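Local coordinates for Mlr7391 protein (Mesorhizobium loti, PDB 3HK4) that is of unproven function but has an NTF2-like, SnoaL-type fold and is probably a polyketide cyclase-like lyase, at residues A[100-105]-A[115-120]. Sequence-based numbering, arbitrary orientation. Where two conformers were deposited one is given.
Sequences RFKFDV and TMDEVG
Residues 100-105 and 115-120 run antiparallel, their axes 4.5 Å apart at the closest, as the two arms of a beta hairpin in the curved sheet of this NTF2-like, SnoaL-type fold. Phe101 with Glu118 and Phe103 with Met116 are hydrogen-bonded pairs, each joined by two backbone bonds; Arg100 with Val119, Lys102 with Asp117 and Asp104 with Thr115 are the non-hydrogen-bonded pairs between and beyond them. Strand 80-93 flanks the first arm and strand 128-135 the second.

Side chains alternate between the two faces. The face bearing Arg100, Lys102, Asp104, Thr115 and Asp117 is largely polar. There Arg100 leans diagonally from its Val119 partner to Asp117, which stands opposite Lys102: its CG stands anti to the backbone N (chi1 -171°) and the chain then bends at chi2, bringing the guanidinium side-on to the carboxylate. In this salt bridge Arg100 NE bonds Asp117 OD1 at 2.8 Å. Arg100 NH2 bonds Asp117 OD2 at 3.2 Å, and the two planes lie only 13° apart. A leucine in place of Arg100 would probably leave the Asp117 carboxylate without this two-nitrogen grip and freer to turn. Lys102, long and flexible, brings CE to 3.7 Å from Asp117 OD2; its NZ stays 4.7 Å from Asp117 OD2, too far for a salt bridge, though its charge may still favour the carboxylate. Asp104 suits its place by serving two partners: OD1 lies beside Thr115 OG1, at a doubtfully short separation, and OD2 makes a salt bridge with Arg113.

The other face carries Phe101, Phe103, Met116 and the charged Glu118; helix 66-78 lies against it, its Trp76 touching Phe103 and Val105. Flat and broad, the Phe103 ring receives the selenomethionine Met116 over one face, a CH-pi contact with Met116 CB 3.6 Å from the ring centroid. In the conformer given, Met116 CG, anti to the carbonyl carbon (chi1 -65°), packs 3.6 Å from Val105 CG1.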
ATOM      1  N   ARG A 100      -0.593  17.839 -13.619  1.00 33.27           N
ATOM      2  CA  ARG A 100      -0.524  16.791 -14.625  1.00 34.51           C
ATOM      3  C   ARG A 100       0.887  16.193 -14.520  1.00 34.69           C
ATOM      4  O   ARG A 100       1.868  16.917 -14.535  1.00 32.15           O
ATOM      5  CB  ARG A 100      -0.840  17.353 -16.004  1.00 38.14           C
ATOM      6  CG  ARG A 100      -0.999  16.269 -17.125  1.00 43.51           C
ATOM      7  CD  ARG A 100       0.321  15.972 -17.768  1.00 56.12           C
ATOM      8  NE  ARG A 100       0.193  15.171 -18.968  1.00 59.35           N
ATOM      9  CZ  ARG A 100      -0.236  15.629 -20.148  1.00 71.78           C
ATOM     10  NH1 ARG A 100      -0.625  16.897 -20.323  1.00 73.64           N
ATOM     11  NH2 ARG A 100      -0.286  14.789 -21.174  1.00 69.24           N
ATOM     12  N   PHE A 101       0.933  14.873 -14.360  1.00 32.22           N
ATOM     13  CA  PHE A 101       2.144  14.098 -14.153  1.00 31.50           C
ATOM     14  C   PHE A 101       2.321  13.234 -15.363  1.00 34.97           C
ATOM     15  O   PHE A 101       1.383  12.562 -15.744  1.00 34.51           O
ATOM     16  CB  PHE A 101       1.973  13.187 -12.969  1.00 32.89           C
ATOM     17  CG  PHE A 101       1.683  13.902 -11.677  1.00 29.82           C
ATOM     18  CD1 PHE A 101       2.713  14.451 -10.937  1.00 38.57           C
ATOM     19  CD2 PHE A 101       0.404  13.974 -11.180  1.00 38.75           C
ATOM     20  CE1 PHE A 101       2.480  15.077  -9.736  1.00 39.31           C
ATOM     21  CE2 PHE A 101       0.134  14.608  -9.999  1.00 32.67           C
ATOM     22  CZ  PHE A 101       1.173  15.157  -9.247  1.00 33.75           C
ATOM     23  N   LYS A 102       3.492  13.304 -15.981  1.00 36.74           N
ATOM     24  CA  LYS A 102       3.872  12.443 -17.127  1.00 41.25           C
ATOM     25  C   LYS A 102       5.289  11.951 -16.816  1.00 40.81           C
ATOM     26  O   LYS A 102       6.238  12.738 -16.765  1.00 40.30           O
ATOM     27  CB  LYS A 102       3.794  13.160 -18.488  1.00 39.48           C
ATOM     28  CG  LYS A 102       3.707  12.159 -19.657  1.00 46.80           C
ATOM     29  CD  LYS A 102       3.928  12.763 -21.058  1.00 51.32           C
ATOM     30  CE  LYS A 102       2.708  13.490 -21.622  1.00 59.48           C
ATOM     31  NZ  LYS A 102       2.949  13.917 -23.074  1.00 62.71           N
ATOM     32  N   PHE A 103       5.424  10.665 -16.548  1.00 41.96           N
ATOM     33  CA  PHE A 103       6.720  10.071 -16.190  1.00 44.07           C
ATOM     34  C   PHE A 103       6.837   8.623 -16.632  1.00 43.59           C
ATOM     35  O   PHE A 103       5.838   7.906 -16.697  1.00 41.99           O
ATOM     36  CB  PHE A 103       6.930  10.143 -14.672  1.00 46.01           C
ATOM     37  CG  PHE A 103       5.836   9.475 -13.873  1.00 54.98           C
ATOM     38  CD1 PHE A 103       4.666  10.174 -13.524  1.00 63.23           C
ATOM     39  CD2 PHE A 103       5.956   8.151 -13.461  1.00 56.98           C
ATOM     40  CE1 PHE A 103       3.630   9.548 -12.767  1.00 52.35           C
ATOM     41  CE2 PHE A 103       4.926   7.524 -12.712  1.00 56.28           C
ATOM     42  CZ  PHE A 103       3.772   8.232 -12.358  1.00 55.01           C
ATOM     43  N   ASP A 104       8.062   8.211 -16.963  1.00 41.86           N
ATOM     44  CA  ASP A 104       8.343   6.821 -17.273  1.00 40.30           C
ATOM     45  C   ASP A 104       8.687   6.168 -15.959  1.00 36.56           C
ATOM     46  O   ASP A 104       9.347   6.762 -15.119  1.00 36.85           O
ATOM     47  CB  ASP A 104       9.493   6.628 -18.289  1.00 37.55           C
ATOM     48  CG  ASP A 104       9.069   6.929 -19.733  1.00 47.64           C
ATOM     49  OD1 ASP A 104       7.925   7.352 -19.992  1.00 44.16           O
ATOM     50  OD2 ASP A 104       9.898   6.737 -20.632  1.00 46.71           O
ATOM     51  N   VAL A 105       8.264   4.923 -15.811  1.00 37.06           N
ATOM     52  CA  VAL A 105       8.481   4.176 -14.602  1.00 35.79           C
ATOM     53  C   VAL A 105       8.575   2.692 -14.929  1.00 34.64           C
ATOM     54  O   VAL A 105       7.960   2.220 -15.889  1.00 34.79           O
ATOM     55  CB  VAL A 105       7.283   4.406 -13.611  1.00 39.91           C
ATOM     56  CG1 VAL A 105       6.018   3.930 -14.195  1.00 41.10           C
ATOM     57  CG2 VAL A 105       7.491   3.661 -12.365  1.00 40.33           C
ATOM     58  N   THR A 115       4.980   4.526 -19.587  1.00 38.79           N
ATOM     59  CA  THR A 115       4.802   5.936 -19.344  1.00 42.48           C
ATOM     60  C   THR A 115       3.483   6.090 -18.633  1.00 42.42           C
ATOM     61  O   THR A 115       2.492   5.579 -19.110  1.00 44.45           O
ATOM     62  CB  THR A 115       4.763   6.731 -20.652  1.00 44.23           C
ATOM     63  OG1 THR A 115       6.065   6.703 -21.231  1.00 42.57           O
ATOM     64  CG2 THR A 115       4.392   8.155 -20.387  1.00 43.46           C
HETATM   65  N   MSE A 116       3.505   6.768 -17.500  0.50 41.54           N
HETATM   66  CA  MSE A 116       2.319   7.075 -16.762  0.50 41.75           C
HETATM   67  C   MSE A 116       1.917   8.485 -17.149  0.50 39.92           C
HETATM   68  O   MSE A 116       2.765   9.337 -17.421  0.50 38.45           O
HETATM   69  CB  MSE A 116       2.583   6.961 -15.272  0.50 44.39           C
HETATM   70  CG  MSE A 116       2.900   5.524 -14.840  0.50 51.67           C
HETATM   71 SE   MSE A 116       1.486   4.223 -15.307  0.38 58.36          SE
HETATM   72  CE  MSE A 116       2.346   2.631 -14.654  0.50 59.24           C
ATOM     73  N   ASP A 117       0.620   8.709 -17.280  1.00 37.94           N
ATOM     74  CA  ASP A 117       0.136  10.038 -17.618  1.00 37.12           C
ATOM     75  C   ASP A 117      -1.125  10.199 -16.806  1.00 38.00           C
ATOM     76  O   ASP A 117      -2.126   9.518 -17.034  1.00 36.04           O
ATOM     77  CB  ASP A 117      -0.104  10.106 -19.125  1.00 38.45           C
ATOM     78  CG  ASP A 117      -0.382  11.507 -19.640  1.00 43.91           C
ATOM     79  OD1 ASP A 117      -0.528  12.473 -18.871  1.00 41.64           O
ATOM     80  OD2 ASP A 117      -0.468  11.659 -20.863  1.00 52.84           O
ATOM     81  N   GLU A 118      -1.042  11.036 -15.786  1.00 34.83           N
ATOM     82  CA  GLU A 118      -2.170  11.230 -14.900  1.00 36.96           C
ATOM     83  C   GLU A 118      -2.369  12.662 -14.433  1.00 34.45           C
ATOM     84  O   GLU A 118      -1.480  13.520 -14.525  1.00 34.61           O
ATOM     85  CB  GLU A 118      -2.075  10.261 -13.705  1.00 38.33           C
ATOM     86  CG  GLU A 118      -0.803  10.190 -12.956  1.00 51.72           C
ATOM     87  CD  GLU A 118      -0.938   9.375 -11.656  1.00 52.84           C
ATOM     88  OE1 GLU A 118      -1.849   8.503 -11.593  1.00 46.61           O
ATOM     89  OE2 GLU A 118      -0.123   9.633 -10.715  1.00 68.44           O
ATOM     90  N   VAL A 119      -3.592  12.912 -13.974  1.00 29.48           N
ATOM     91  CA  VAL A 119      -3.951  14.176 -13.435  1.00 28.08           C
ATOM     92  C   VAL A 119      -4.282  13.908 -11.998  1.00 25.51           C
ATOM     93  O   VAL A 119      -5.010  12.973 -11.664  1.00 28.20           O
ATOM     94  CB  VAL A 119      -5.144  14.881 -14.174  1.00 30.15           C
ATOM     95  CG1 VAL A 119      -5.577  16.097 -13.427  1.00 29.51           C
ATOM     96  CG2 VAL A 119      -4.715  15.299 -15.626  1.00 26.63           C
ATOM     97  N   GLY A 120      -3.725  14.757 -11.157  1.00 31.29           N
ATOM     98  CA  GLY A 120      -4.033  14.747  -9.708  1.00 28.06           C
ATOM     99  C   GLY A 120      -4.858  15.978  -9.326  1.00 29.69           C
ATOM    100  O   GLY A 120      -4.512  17.085  -9.718  1.00 29.18           O
TER